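Local coordinates for Tb427.07.360- putative uncharacterized metacyclic invariant surface protein from Trypanosoma brucei (Trypanosoma brucei, PDB 5VTL) that is of unknown function but belongs to the invariant surface proteins of metacyclic trypanosomes and has an extended, helical architecture, at residues 39-53 / 66-80. Numbering follows the deposited sequence.
Sequences SKAREGCQDAVRRAE and VGRARAALKEAESAE
Glu80 OE1 accepts two bonds from the facing helix. Ser39 OG donates to Glu80 OE1 over 2.6 Å, coming from the anti side and out of the carboxylate plane. Arg42 NH2 meets the same Glu80 OE1 at its syn lone pair, over 2.9 Å. Arg42 NE reaches the second oxygen, Glu80 OE2, at 2.7 Å, so the guanidinium grips the carboxylate side-on, one nitrogen per oxygen, with the two planes only 23° apart. A bend at chi2 and chi3 turns the arginine into this pose, and Gln46 OE1 accepts a hydrogen bond from Arg42 NH1, the donor lying above the amide carbonyl plane, which should further restrict rotation of the guanidinium. The same Arg42 side chain is a knob among Leu73, Ala76, Glu77 and Glu80, its CG lying against Glu77 CG. Leu73 answers from the other helix, sitting among Arg42, Cys45, Gln46 and Val49, with its CD1 3.6 Å from Gln46 CG. Such reciprocal knobs-into-holes packing, with the axes of segments 39-53 and 66-80 running at 164° and approaching to 8.7 Å, is consistent with an antiparallel coiled-coil hairpin of helices 4-58 and 63-102. Helix 157-209 joins them as a third partner, where Ala198 touches both Ala48 and Ala72. Small residues, Cys45, Ala69 and Ala76, lie where the backbones are close, and Cys45 SG rests on Ala76 CB. The branched Val49 packs its CG2 on Ala69 CB and Ala69 O. Nearer the turn, Val66 CG2 packs on Ala52 O at 3.5 Å. Val66 CG1 lies over the centre of the Arg70 guanidinium, 3.4 Å above its plane. At that group's edge Arg70 NH2 donates to Glu53 OE1 across 2.8 Å; here the carboxylate is turned 74° from the guanidinium and gives a single oxygen on its anti side, unlike the paired grip on Glu80.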
ATOM      1  N   SER A  39      14.421   7.829   7.436  1.00  5.97           N
ATOM      2  CA  SER A  39      15.123   8.980   7.986  1.00  4.99           C
ATOM      3  C   SER A  39      15.973   8.559   9.180  1.00  7.33           C
ATOM      4  O   SER A  39      17.105   9.047   9.357  1.00  9.16           O
ATOM      5  CB  SER A  39      14.130  10.088   8.372  1.00  6.68           C
ATOM      6  OG  SER A  39      13.430  10.557   7.240  1.00  8.85           O
ATOM      7  N   LYS A  40      15.448   7.646   9.993  1.00  5.93           N
ATOM      8  CA  LYS A  40      16.174   7.187  11.159  1.00  8.52           C
ATOM      9  C   LYS A  40      17.453   6.453  10.682  1.00 12.79           C
ATOM     10  O   LYS A  40      18.526   6.567  11.292  1.00  7.85           O
ATOM     11  CB  LYS A  40      15.310   6.262  12.004  1.00 14.74           C
ATOM     12  CG  LYS A  40      15.999   5.769  13.274  1.00 36.59           C
ATOM     13  CD  LYS A  40      15.094   4.874  14.143  1.00 56.11           C
ATOM     14  CE  LYS A  40      13.911   5.608  14.760  1.00 48.20           C
ATOM     15  NZ  LYS A  40      14.305   6.643  15.764  1.00 71.69           N
ATOM     16  N   ALA A  41      17.332   5.715   9.584  1.00  9.56           N
ATOM     17  CA  ALA A  41      18.480   4.996   9.028  1.00  5.66           C
ATOM     18  C   ALA A  41      19.547   5.961   8.523  1.00  6.63           C
ATOM     19  O   ALA A  41      20.736   5.755   8.713  1.00  6.47           O
ATOM     20  CB  ALA A  41      18.030   4.042   7.917  1.00 11.13           C
ATOM     21  N   ARG A  42      19.116   7.025   7.879  1.00  5.42           N
ATOM     22  CA  ARG A  42      20.049   8.011   7.384  1.00  5.81           C
ATOM     23  C   ARG A  42      20.747   8.696   8.563  1.00  9.10           C
ATOM     24  O   ARG A  42      21.958   8.951   8.535  1.00  8.41           O
ATOM     25  CB  ARG A  42      19.310   9.008   6.493  1.00  3.94           C
ATOM     26  CG  ARG A  42      20.160  10.174   5.953  1.00  7.24           C
ATOM     27  CD  ARG A  42      20.108  11.412   6.837  1.00  8.94           C
ATOM     28  NE  ARG A  42      18.751  11.916   6.927  1.00 11.22           N
ATOM     29  CZ  ARG A  42      18.301  12.740   7.865  1.00 11.00           C
ATOM     30  NH1 ARG A  42      19.096  13.178   8.835  1.00 10.37           N
ATOM     31  NH2 ARG A  42      17.027  13.097   7.850  1.00 13.90           N
ATOM     32  N   GLU A  43      19.993   8.998   9.606  1.00  9.28           N
ATOM     33  CA  GLU A  43      20.603   9.573  10.813  1.00  8.68           C
ATOM     34  C   GLU A  43      21.701   8.642  11.365  1.00  8.55           C
ATOM     35  O   GLU A  43      22.772   9.090  11.758  1.00 10.68           O
ATOM     36  CB  GLU A  43      19.532   9.818  11.875  1.00  9.92           C
ATOM     37  CG  GLU A  43      18.704  11.060  11.609  1.00 14.46           C
ATOM     38  CD  GLU A  43      17.405  11.083  12.423  1.00 20.17           C
ATOM     39  OE1 GLU A  43      17.209  10.168  13.247  1.00 20.77           O
ATOM     40  OE2 GLU A  43      16.578  11.985  12.203  1.00 23.73           O
ATOM     41  N   GLY A  44      21.441   7.343  11.351  1.00  6.18           N
ATOM     42  CA  GLY A  44      22.408   6.358  11.797  1.00  8.27           C
ATOM     43  C   GLY A  44      23.654   6.351  10.925  1.00  9.00           C
ATOM     44  O   GLY A  44      24.759   6.098  11.406  1.00  6.02           O
ATOM     45  N   CYS A  45      23.481   6.610   9.631  1.00  9.08           N
ATOM     46  CA  CYS A  45      24.634   6.730   8.738  1.00  6.78           C
ATOM     47  C   CYS A  45      25.438   7.963   9.063  1.00  8.94           C
ATOM     48  O   CYS A  45      26.645   7.942   9.003  1.00  7.40           O
ATOM     49  CB  CYS A  45      24.208   6.802   7.271  1.00  7.50           C
ATOM     50  SG  CYS A  45      23.571   5.251   6.657  1.00  8.13           S
ATOM     51  N   GLN A  46      24.763   9.067   9.370  1.00  7.47           N
ATOM     52  CA  GLN A  46      25.461  10.279   9.767  1.00  9.77           C
ATOM     53  C   GLN A  46      26.310  10.054  11.010  1.00  8.74           C
ATOM     54  O   GLN A  46      27.440  10.563  11.103  1.00 11.75           O
ATOM     55  CB  GLN A  46      24.438  11.401   9.993  1.00  7.67           C
ATOM     56  CG  GLN A  46      23.880  11.934   8.675  1.00 11.27           C
ATOM     57  CD  GLN A  46      22.778  12.935   8.891  1.00 16.15           C
ATOM     58  OE1 GLN A  46      21.869  12.692   9.673  1.00 13.52           O
ATOM     59  NE2 GLN A  46      22.843  14.061   8.194  1.00 14.32           N
ATOM     60  N   ASP A  47      25.781   9.270  11.950  1.00  8.69           N
ATOM     61  CA  ASP A  47      26.476   8.950  13.201  1.00  8.01           C
ATOM     62  C   ASP A  47      27.707   8.096  12.907  1.00 10.58           C
ATOM     63  O   ASP A  47      28.773   8.271  13.503  1.00 10.56           O
ATOM     64  CB  ASP A  47      25.546   8.182  14.139  1.00 15.11           C
ATOM     65  CG  ASP A  47      26.134   8.000  15.547  1.00 20.85           C
ATOM     66  OD1 ASP A  47      26.464   9.008  16.202  1.00 19.76           O
ATOM     67  OD2 ASP A  47      26.267   6.846  15.994  1.00 21.64           O
ATOM     68  N   ALA A  48      27.545   7.177  11.966  1.00  6.75           N
ATOM     69  CA  ALA A  48      28.591   6.232  11.615  1.00  7.21           C
ATOM     70  C   ALA A  48      29.726   7.014  10.976  1.00  9.67           C
ATOM     71  O   ALA A  48      30.894   6.776  11.287  1.00  8.45           O
ATOM     72  CB  ALA A  48      28.029   5.153  10.668  1.00  7.95           C
ATOM     73  N   VAL A  49      29.384   7.974  10.111  1.00  9.08           N
ATOM     74  CA  VAL A  49      30.398   8.812   9.473  1.00  9.21           C
ATOM     75  C   VAL A  49      31.164   9.585  10.557  1.00 14.98           C
ATOM     76  O   VAL A  49      32.387   9.632  10.543  1.00  8.66           O
ATOM     77  CB  VAL A  49      29.791   9.780   8.399  1.00 10.08           C
ATOM     78  CG1 VAL A  49      30.765  10.858   7.992  1.00  7.92           C
ATOM     79  CG2 VAL A  49      29.349   9.006   7.133  1.00  8.89           C
ATOM     80  N   ARG A  50      30.450  10.179  11.504  1.00  9.04           N
ATOM     81  CA  ARG A  50      31.118  10.888  12.599  1.00  9.25           C
ATOM     82  C   ARG A  50      32.067   9.965  13.352  1.00  8.57           C
ATOM     83  O   ARG A  50      33.212  10.324  13.627  1.00 13.55           O
ATOM     84  CB  ARG A  50      30.102  11.489  13.570  1.00 16.31           C
ATOM     85  CG  ARG A  50      30.751  12.257  14.720  1.00 19.07           C
ATOM     86  CD  ARG A  50      29.765  12.633  15.795  1.00 16.93           C
ATOM     87  NE  ARG A  50      29.024  11.481  16.294  1.00 18.41           N
ATOM     88  CZ  ARG A  50      29.518  10.562  17.118  1.00 22.41           C
ATOM     89  NH1 ARG A  50      30.772  10.634  17.526  1.00 27.94           N
ATOM     90  NH2 ARG A  50      28.758   9.551  17.513  1.00 23.98           N
ATOM     91  N   ARG A  51      31.598   8.774  13.688  1.00  8.75           N
ATOM     92  CA  ARG A  51      32.429   7.823  14.409  1.00 11.53           C
ATOM     93  C   ARG A  51      33.694   7.454  13.648  1.00 12.80           C
ATOM     94  O   ARG A  51      34.789   7.412  14.212  1.00  8.10           O
ATOM     95  CB  ARG A  51      31.613   6.579  14.716  1.00 11.00           C
ATOM     96  CG  ARG A  51      30.538   6.803  15.773  1.00 10.81           C
ATOM     97  CD  ARG A  51      29.646   5.601  15.868  1.00 11.87           C
ATOM     98  NE  ARG A  51      30.386   4.388  16.220  1.00 13.30           N
ATOM     99  CZ  ARG A  51      29.867   3.160  16.192  1.00 15.30           C
ATOM    100  NH1 ARG A  51      30.595   2.110  16.552  1.00 18.46           N
ATOM    101  NH2 ARG A  51      28.613   2.975  15.797  1.00 17.10           N
ATOM    102  N   ALA A  52      33.541   7.188  12.360  1.00  9.05           N
ATOM    103  CA  ALA A  52      34.669   6.812  11.520  1.00 10.13           C
ATOM    104  C   ALA A  52      35.655   7.959  11.389  1.00  9.34           C
ATOM    105  O   ALA A  52      36.867   7.754  11.444  1.00  8.59           O
ATOM    106  CB  ALA A  52      34.164   6.368  10.155  1.00 12.64           C
ATOM    107  N   GLU A  53      35.148   9.174  11.210  1.00 10.52           N
ATOM    108  CA  GLU A  53      36.009  10.349  11.120  1.00 15.86           C
ATOM    109  C   GLU A  53      36.872  10.498  12.378  1.00 18.68           C
ATOM    110  O   GLU A  53      38.061  10.819  12.298  1.00 17.57           O
ATOM    111  CB  GLU A  53      35.176  11.620  10.931  1.00  9.40           C
ATOM    112  CG  GLU A  53      34.536  11.749   9.566  1.00 14.54           C
ATOM    113  CD  GLU A  53      33.619  12.951   9.442  1.00 15.67           C
ATOM    114  OE1 GLU A  53      33.360  13.362   8.290  1.00 15.80           O
ATOM    115  OE2 GLU A  53      33.181  13.490  10.483  1.00 15.91           O
ATOM    116  N   VAL A  66      36.244   5.360   6.563  1.00  6.77           N
ATOM    117  CA  VAL A  66      35.567   6.639   6.431  1.00  6.60           C
ATOM    118  C   VAL A  66      34.902   6.702   5.050  1.00 10.75           C
ATOM    119  O   VAL A  66      33.760   7.123   4.912  1.00  7.78           O
ATOM    120  CB  VAL A  66      36.532   7.843   6.569  1.00 10.02           C
ATOM    121  CG1 VAL A  66      35.821   9.132   6.243  1.00 13.28           C
ATOM    122  CG2 VAL A  66      37.140   7.907   7.955  1.00 13.96           C
ATOM    123  N   GLY A  67      35.621   6.286   4.026  1.00  6.67           N
ATOM    124  CA  GLY A  67      35.066   6.277   2.678  1.00  7.66           C
ATOM    125  C   GLY A  67      33.832   5.400   2.525  1.00  9.99           C
ATOM    126  O   GLY A  67      32.846   5.787   1.896  1.00  9.24           O
ATOM    127  N   ARG A  68      33.882   4.206   3.086  1.00  5.95           N
ATOM    128  CA  ARG A  68      32.754   3.292   3.033  1.00  6.36           C
ATOM    129  C   ARG A  68      31.542   3.888   3.773  1.00  4.91           C
ATOM    130  O   ARG A  68      30.395   3.766   3.316  1.00  3.82           O
ATOM    131  CB  ARG A  68      33.158   1.956   3.659  1.00 10.54           C
ATOM    132  CG  ARG A  68      32.057   0.915   3.637  1.00 11.66           C
ATOM    133  CD  ARG A  68      32.520  -0.423   4.201  1.00 10.14           C
ATOM    134  NE  ARG A  68      31.446  -1.418   4.181  1.00 10.36           N
ATOM    135  CZ  ARG A  68      31.414  -2.526   4.916  1.00 13.09           C
ATOM    136  NH1 ARG A  68      32.377  -2.800   5.793  1.00 12.98           N
ATOM    137  NH2 ARG A  68      30.386  -3.357   4.803  1.00 14.01           N
ATOM    138  N   ALA A  69      31.802   4.509   4.924  1.00  7.43           N
ATOM    139  CA  ALA A  69      30.743   5.170   5.691  1.00  4.70           C
ATOM    140  C   ALA A  69      30.082   6.309   4.882  1.00  6.45           C
ATOM    141  O   ALA A  69      28.854   6.454   4.860  1.00  6.05           O
ATOM    142  CB  ALA A  69      31.298   5.720   6.980  1.00  5.28           C
ATOM    143  N   ARG A  70      30.903   7.110   4.228  1.00  8.29           N
ATOM    144  CA  ARG A  70      30.394   8.225   3.435  1.00  7.34           C
ATOM    145  C   ARG A  70      29.564   7.773   2.256  1.00  8.52           C
ATOM    146  O   ARG A  70      28.571   8.403   1.909  1.00  8.40           O
ATOM    147  CB  ARG A  70      31.551   9.100   2.959  1.00  9.67           C
ATOM    148  CG  ARG A  70      32.159   9.923   4.088  1.00 11.17           C
ATOM    149  CD  ARG A  70      33.268  10.878   3.647  1.00 11.61           C
ATOM    150  NE  ARG A  70      33.626  11.730   4.794  1.00 17.80           N
ATOM    151  CZ  ARG A  70      34.821  12.258   5.018  1.00 25.15           C
ATOM    152  NH1 ARG A  70      35.825  12.045   4.177  1.00 34.63           N
ATOM    153  NH2 ARG A  70      35.015  13.000   6.095  1.00 22.46           N
ATOM    154  N   ALA A  71      29.988   6.684   1.629  1.00  7.14           N
ATOM    155  CA  ALA A  71      29.296   6.143   0.467  1.00  5.13           C
ATOM    156  C   ALA A  71      27.944   5.587   0.892  1.00  7.60           C
ATOM    157  O   ALA A  71      26.949   5.750   0.195  1.00  5.52           O
ATOM    158  CB  ALA A  71      30.149   5.049  -0.195  1.00  9.04           C
ATOM    159  N   ALA A  72      27.940   4.919   2.048  1.00  5.90           N
ATOM    160  CA  ALA A  72      26.723   4.370   2.637  1.00  8.15           C
ATOM    161  C   ALA A  72      25.758   5.494   2.982  1.00  6.73           C
ATOM    162  O   ALA A  72      24.583   5.386   2.685  1.00  5.86           O
ATOM    163  CB  ALA A  72      27.056   3.561   3.857  1.00  7.16           C
ATOM    164  N   LEU A  73      26.261   6.584   3.574  1.00  7.27           N
ATOM    165  CA  LEU A  73      25.408   7.754   3.876  1.00  6.09           C
ATOM    166  C   LEU A  73      24.770   8.300   2.605  1.00  7.95           C
ATOM    167  O   LEU A  73      23.567   8.595   2.566  1.00  7.63           O
ATOM    168  CB  LEU A  73      26.194   8.879   4.569  1.00  8.12           C
ATOM    169  CG  LEU A  73      25.464  10.228   4.779  1.00  5.92           C
ATOM    170  CD1 LEU A  73      24.181  10.094   5.578  1.00  8.07           C
ATOM    171  CD2 LEU A  73      26.357  11.196   5.497  1.00 11.50           C
ATOM    172  N   LYS A  74      25.572   8.432   1.555  1.00  6.33           N
ATOM    173  CA  LYS A  74      25.041   8.898   0.286  1.00  7.02           C
ATOM    174  C   LYS A  74      23.907   7.975  -0.177  1.00 10.02           C
ATOM    175  O   LYS A  74      22.857   8.453  -0.633  1.00  9.35           O
ATOM    176  CB  LYS A  74      26.161   9.031  -0.762  1.00  8.75           C
ATOM    177  CG  LYS A  74      25.679   9.586  -2.103  1.00 20.65           C
ATOM    178  CD  LYS A  74      26.827   9.843  -3.103  1.00 23.90           C
ATOM    179  CE  LYS A  74      27.337   8.529  -3.615  1.00 44.46           C
ATOM    180  NZ  LYS A  74      26.318   7.698  -4.358  1.00 41.06           N
ATOM    181  N   GLU A  75      24.084   6.658  -0.049  1.00  5.17           N
ATOM    182  CA  GLU A  75      23.034   5.726  -0.436  1.00  6.13           C
ATOM    183  C   GLU A  75      21.769   5.854   0.413  1.00  7.88           C
ATOM    184  O   GLU A  75      20.652   5.734  -0.087  1.00  7.35           O
ATOM    185  CB  GLU A  75      23.544   4.287  -0.359  1.00 10.56           C
ATOM    186  CG  GLU A  75      24.183   3.842  -1.643  1.00 15.12           C
ATOM    187  CD  GLU A  75      24.663   2.421  -1.595  1.00 12.39           C
ATOM    188  OE1 GLU A  75      24.776   1.795  -2.665  1.00 11.59           O
ATOM    189  OE2 GLU A  75      24.951   1.947  -0.489  1.00 20.27           O
ATOM    190  N   ALA A  76      21.951   6.020   1.714  1.00  7.29           N
ATOM    191  CA  ALA A  76      20.825   6.203   2.631  1.00  6.44           C
ATOM    192  C   ALA A  76      20.084   7.515   2.349  1.00  7.35           C
ATOM    193  O   ALA A  76      18.854   7.584   2.431  1.00  6.61           O
ATOM    194  CB  ALA A  76      21.324   6.173   4.058  1.00  9.56           C
ATOM    195  N   GLU A  77      20.830   8.559   2.010  1.00  6.97           N
ATOM    196  CA  GLU A  77      20.207   9.841   1.664  1.00  8.43           C
ATOM    197  C   GLU A  77      19.340   9.674   0.420  1.00 10.68           C
ATOM    198  O   GLU A  77      18.198  10.123   0.397  1.00  9.09           O
ATOM    199  CB  GLU A  77      21.272  10.922   1.469  1.00  9.24           C
ATOM    200  CG  GLU A  77      21.915  11.347   2.787  1.00 10.16           C
ATOM    201  CD  GLU A  77      23.016  12.380   2.629  1.00 22.50           C
ATOM    202  OE1 GLU A  77      23.077  13.308   3.468  1.00 25.35           O
ATOM    203  OE2 GLU A  77      23.820  12.263   1.683  1.00 18.31           O
ATOM    204  N   SER A  78      19.844   8.970  -0.596  1.00  7.93           N
ATOM    205  CA  SER A  78      19.046   8.728  -1.784  1.00  7.00           C
ATOM    206  C   SER A  78      17.805   7.888  -1.489  1.00 10.69           C
ATOM    207  O   SER A  78      16.719   8.181  -2.005  1.00 11.15           O
ATOM    208  CB  SER A  78      19.876   8.078  -2.888  1.00 14.38           C
ATOM    209  OG  SER A  78      20.993   8.885  -3.219  1.00 17.27           O
ATOM    210  N   ALA A  79      17.951   6.863  -0.649  1.00  7.11           N
ATOM    211  CA  ALA A  79      16.830   5.995  -0.280  1.00  8.94           C
ATOM    212  C   ALA A  79      15.781   6.746   0.528  1.00  9.00           C
ATOM    213  O   ALA A  79      14.569   6.585   0.303  1.00  7.92           O
ATOM    214  CB  ALA A  79      17.333   4.765   0.516  1.00  7.28           C
ATOM    215  N   GLU A  80      16.241   7.585   1.453  1.00  6.72           N
ATOM    216  CA  GLU A  80      15.330   8.467   2.199  1.00  7.86           C
ATOM    217  C   GLU A  80      14.497   9.355   1.277  1.00  7.90           C
ATOM    218  O   GLU A  80      13.274   9.476   1.419  1.00  8.13           O
ATOM    219  CB  GLU A  80      16.104   9.337   3.181  1.00 11.82           C
ATOM    220  CG  GLU A  80      15.213  10.309   3.970  1.00  8.01           C
ATOM    221  CD  GLU A  80      15.985  11.171   4.933  1.00 10.17           C
ATOM    222  OE1 GLU A  80      15.369  11.716   5.879  1.00  8.31           O
ATOM    223  OE2 GLU A  80      17.223  11.298   4.766  1.00 10.80           O
TER